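Local coordinates for CooJ (Rhodospirillum rubrum, PDB 6HK5), which acts as a nickel-binding metallochaperone, an accessory protein of carbon monoxide dehydrogenase, seen here as a truncated N-terminal helical part of the dimer, at the interface of chains A and B. Sequence-based numbering; all coordinates share one arbitrary frame. Chains: chain A/B, CooJ.

Contact 1: the interface of chains A and B. Residues chain A 46, 49-50; chain B 60, 63-64, 67.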
ATOM      1  N   LEU A  46       3.536   4.007  24.203  1.00 27.85           N
ATOM      2  CA  LEU A  46       2.537   3.813  23.162  1.00 30.45           C
ATOM      3  C   LEU A  46       3.168   3.205  21.917  1.00 24.43           C
ATOM      4  O   LEU A  46       2.611   2.276  21.319  1.00 20.06           O
ATOM      5  CB  LEU A  46       1.852   5.136  22.839  1.00 28.05           C
ATOM      6  CG  LEU A  46       0.739   5.504  23.811  1.00 32.29           C
ATOM      7  CD1 LEU A  46       0.059   6.774  23.356  1.00 36.36           C
ATOM      8  CD2 LEU A  46      -0.272   4.363  23.911  1.00 27.89           C
ATOM      9  N   ARG A  49       4.068  -0.544  22.308  1.00 26.09           N
ATOM     10  CA  ARG A  49       2.884  -1.382  22.197  1.00 25.48           C
ATOM     11  C   ARG A  49       2.492  -1.569  20.732  1.00 22.37           C
ATOM     12  O   ARG A  49       2.184  -2.685  20.295  1.00 24.12           O
ATOM     13  CB  ARG A  49       1.725  -0.794  23.002  1.00 23.69           C
ATOM     14  CG  ARG A  49       0.465  -1.669  22.889  1.00 31.64           C
ATOM     15  CD  ARG A  49      -0.770  -1.099  23.600  1.00 33.74           C
ATOM     16  NE  ARG A  49      -1.226   0.142  22.982  1.00 35.35           N
ATOM     17  CZ  ARG A  49      -2.123   0.973  23.510  1.00 36.09           C
ATOM     18  NH1 ARG A  49      -2.696   0.710  24.686  1.00 25.67           N
ATOM     19  NH2 ARG A  49      -2.448   2.075  22.853  1.00 33.27           N
ATOM     20  N   ALA A  50       2.520  -0.487  19.953  1.00 25.00           N
ATOM     21  CA  ALA A  50       2.207  -0.592  18.532  1.00 18.95           C
ATOM     22  C   ALA A  50       3.169  -1.536  17.837  1.00 29.59           C
ATOM     23  O   ALA A  50       2.745  -2.396  17.052  1.00 23.35           O
ATOM     24  CB  ALA A  50       2.234   0.788  17.878  1.00 27.41           C
TER
ATOM     25  N   SER B  60      -3.570   0.430  18.185  1.00 23.36           N
ATOM     26  CA  SER B  60      -2.411   1.003  18.864  1.00 28.66           C
ATOM     27  C   SER B  60      -1.802   2.157  18.066  1.00 22.03           C
ATOM     28  O   SER B  60      -1.407   3.180  18.638  1.00 28.26           O
ATOM     29  CB  SER B  60      -1.371  -0.088  19.128  1.00 21.84           C
ATOM     30  OG  SER B  60      -1.918  -1.078  19.954  1.00 27.86           O
ATOM     31  N   ALA B  63      -3.892   5.202  18.614  1.00 26.58           N
ATOM     32  CA  ALA B  63      -3.623   5.798  19.921  1.00 26.32           C
ATOM     33  C   ALA B  63      -2.393   6.690  19.855  1.00 24.90           C
ATOM     34  O   ALA B  63      -2.427   7.851  20.278  1.00 23.98           O
ATOM     35  CB  ALA B  63      -3.436   4.702  20.983  1.00 22.96           C
ATOM     36  N   VAL B  64      -1.296   6.163  19.304  1.00 24.31           N
ATOM     37  CA  VAL B  64      -0.073   6.949  19.152  1.00 24.84           C
ATOM     38  C   VAL B  64      -0.342   8.209  18.338  1.00 33.62           C
ATOM     39  O   VAL B  64       0.002   9.329  18.745  1.00 33.97           O
ATOM     40  CB  VAL B  64       1.027   6.097  18.499  1.00 22.31           C
ATOM     41  CG1 VAL B  64       2.254   6.955  18.239  1.00 27.49           C
ATOM     42  CG2 VAL B  64       1.371   4.921  19.386  1.00 27.48           C
ATOM     43  N   ASP B  67      -2.131  10.866  20.362  1.00 30.85           N
ATOM     44  CA  ASP B  67      -1.539  11.546  21.508  1.00 32.30           C
ATOM     45  C   ASP B  67      -0.368  12.433  21.137  1.00 34.09           C
ATOM     46  O   ASP B  67      -0.022  13.324  21.919  1.00 42.77           O
ATOM     47  CB  ASP B  67      -1.130  10.520  22.565  1.00 31.72           C
ATOM     48  CG  ASP B  67      -2.312  10.051  23.401  1.00 36.15           C
ATOM     49  OD1 ASP B  67      -3.471  10.401  23.073  1.00 37.60           O
ATOM     50  OD2 ASP B  67      -2.081   9.310  24.377  1.00 51.54           O
TER
HETATM   51  O   HOH W   1      -0.041   2.213  21.009  1.00 25.08           O
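A:Leu46 meets B:Val64 and B:Asp67 with two different parts of its side chain. Its CB packs against the CG2 methyl of B:Val64 at 3.5 Å, a tight carbon contact, while CD1 reaches the carboxylate oxygen OD2 of B:Asp67, also at 3.5 Å, the two side chains crossing near a right angle. One helical turn further on, A:Arg49 passes with its NE beside the hydroxyl OG of B:Ser60 and presents the edge of its guanidinium, in plane, to the CB of B:Ala63, 3.4 Å from NH2. A:Ala50 CA lies 3.7 Å from CB of B:Ser60.

A water joins the two chains. It accepts from A:Arg49 NE at 3.1 Å and NH2 at 3.0 Å, both bent near 140° at hydrogen, and bonds to the carbonyl oxygens A:Leu46 O (2.7 Å) and B:Ser60 O (2.9 Å). The A:Arg49 chain leaves with CG opposite its own backbone N (chi1 180°) and bends at chi3 (66°), which turns NE and NH2 together toward this water. An alanine here would take away both N-H donors and is likely to leave the bridging water less firmly placed and the methyl of B:Ala63 without its neighbour.

Helix 42-67 of A thus packs against helix 41-67 of B, its N-terminal part beside the C-terminal part of its partner, and the two-fold axis repeats the patch with the chains exchanged.

Contact 2: the interface of chains A and B. Residues chain A 37, 43; chain B 9, 12, 64, 68.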
ATOM      1  N   LEU A  37      13.902   8.851  21.932  1.00 37.36           N
ATOM      2  CA  LEU A  37      12.968   9.612  22.737  1.00 37.03           C
ATOM      3  C   LEU A  37      13.484   9.728  24.163  1.00 46.21           C
ATOM      4  O   LEU A  37      14.333   8.953  24.610  1.00 43.50           O
ATOM      5  CB  LEU A  37      11.587   8.960  22.708  1.00 35.42           C
ATOM      6  CG  LEU A  37      10.864   9.255  21.393  1.00 29.01           C
ATOM      7  CD1 LEU A  37       9.644   8.358  21.177  1.00 29.63           C
ATOM      8  CD2 LEU A  37      10.469  10.716  21.377  1.00 31.67           C
ATOM      9  N   LEU A  43       5.079   8.705  25.188  1.00 37.70           N
ATOM     10  CA  LEU A  43       5.031   8.407  23.759  1.00 38.09           C
ATOM     11  C   LEU A  43       5.764   7.109  23.440  1.00 31.62           C
ATOM     12  O   LEU A  43       5.290   6.301  22.632  1.00 33.15           O
ATOM     13  CB  LEU A  43       5.630   9.569  22.961  1.00 34.33           C
ATOM     14  CG  LEU A  43       5.653   9.363  21.452  1.00 33.41           C
ATOM     15  CD1 LEU A  43       4.244   9.071  20.944  1.00 26.96           C
ATOM     16  CD2 LEU A  43       6.259  10.568  20.740  1.00 38.40           C
TER
ATOM     17  N   ARG B   9       9.637  14.524  17.105  1.00 30.15           N
ATOM     18  CA  ARG B   9       8.341  13.851  17.262  0.51 37.79           C
ATOM     19  C   ARG B   9       7.519  13.950  15.990  1.00 31.64           C
ATOM     20  O   ARG B   9       6.747  13.031  15.681  1.00 36.72           O
ATOM     21  CB  ARG B   9       7.570  14.444  18.445  0.51 37.33           C
ATOM     22  CG  ARG B   9       8.139  14.055  19.798  0.51 37.43           C
ATOM     23  CD  ARG B   9       7.517  14.870  20.912  0.51 40.03           C
ATOM     24  NE  ARG B   9       6.118  14.533  21.148  0.51 35.12           N
ATOM     25  CZ  ARG B   9       5.673  13.943  22.250  0.51 35.90           C
ATOM     26  NH1 ARG B   9       4.384  13.684  22.392  0.51 34.84           N
ATOM     27  NH2 ARG B   9       6.521  13.628  23.223  0.51 38.65           N
ATOM     28  N   LEU B  12       8.832  11.165  13.567  1.00 30.76           N
ATOM     29  CA  LEU B  12       8.265   9.926  14.079  1.00 25.82           C
ATOM     30  C   LEU B  12       6.787   9.799  13.701  1.00 33.35           C
ATOM     31  O   LEU B  12       6.336   8.751  13.211  1.00 32.82           O
ATOM     32  CB  LEU B  12       8.465   9.913  15.595  1.00 29.92           C
ATOM     33  CG  LEU B  12       8.565   8.631  16.402  1.00 37.73           C
ATOM     34  CD1 LEU B  12       9.072   7.464  15.575  1.00 32.39           C
ATOM     35  CD2 LEU B  12       9.490   8.919  17.575  1.00 29.35           C
ATOM     36  N   VAL B  64      -1.296   6.163  19.304  1.00 24.31           N
ATOM     37  CA  VAL B  64      -0.073   6.949  19.152  1.00 24.84           C
ATOM     38  C   VAL B  64      -0.342   8.209  18.338  1.00 33.62           C
ATOM     39  O   VAL B  64       0.002   9.329  18.745  1.00 33.97           O
ATOM     40  CB  VAL B  64       1.027   6.097  18.499  1.00 22.31           C
ATOM     41  CG1 VAL B  64       2.254   6.955  18.239  1.00 27.49           C
ATOM     42  CG2 VAL B  64       1.371   4.921  19.386  1.00 27.48           C
ATOM     43  N   LEU B  68       0.237  12.203  19.974  1.00 32.99           N
ATOM     44  CA  LEU B  68       1.083  13.169  19.266  1.00 38.41           C
ATOM     45  C   LEU B  68       1.734  12.444  18.115  1.00 45.76           C
ATOM     46  O   LEU B  68       2.429  11.441  18.313  1.00 54.43           O
ATOM     47  CB  LEU B  68       2.145  13.807  20.163  1.00 42.14           C
ATOM     48  OXT LEU B  68       1.570  12.850  16.966  1.00 58.89           O
TER
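A:Leu43 lays a methyl on the face of the B:Arg9 guanidinium, a van der Waals contact. The CD2 methyl of A:Leu43 sits over the centre of the group, 3.7 Å from CZ of B:Arg9, and NE, NH1 and NH2 surround that point at similar range. The two side chains slide past each other in opposite directions, which lets the leucine lie across the face of the group. In B:Arg9 a bend at chi3 (70°) swings the end toward A:Leu43, and chi4 (113°) turns the flat face to its CD2. Within chain B, the CB of B:Leu68 lies in plane at the guanidinium edge, although the rest of that side chain, at the end of the truncated chain, is not modelled.

Purely apolar contacts flank this methyl-on-guanidinium contact. A:Leu37, in the turn joining the two helices of chain A, and B:Leu12 reach toward each other tip to tip, CD1 to CD2 at 3.6 Å. The other methyl of A:Leu43, CD1, lies 4.0 Å from CG1 of B:Val64, whose side chain it crosses at about a right angle. With CG opposite the backbone N (chi1 179°), A:Leu43 spreads its two methyls between helix 7-33 and helix 41-67 of B.

A minor, looser contact joins a methyl to a polar atom, A:Leu43 CD1 standing 4.0 Å from O of B:Leu68; because the chain is cut here, it may not be kept in the full protein.

Together the contacts seat the inter-helix turn of A, and the start of its second helix, against both helices of B. This probably helps hold the end of the dimer's helical bundle closed.

Contact 1 and contact 2 lie about 9 Å apart, measured between the centres of their C-alpha atoms, and both use B:Val64, whose CG2 serves contact 1 and CG1 contact 2. Helix 42-67 of A and helix 41-67 of B take part in each; contact 2 adds helix 7-33 of B and the inter-helix turn of A. The shared valine suggests the two form one strip, water-bridged toward the bundle middle and built on leucine methyls against aliphatic groups and an arginine toward its end. Two-fold symmetry repeats the strip with the chains exchanged, in keeping with CooJ being a dimer, although the deposited assembly holds four copies.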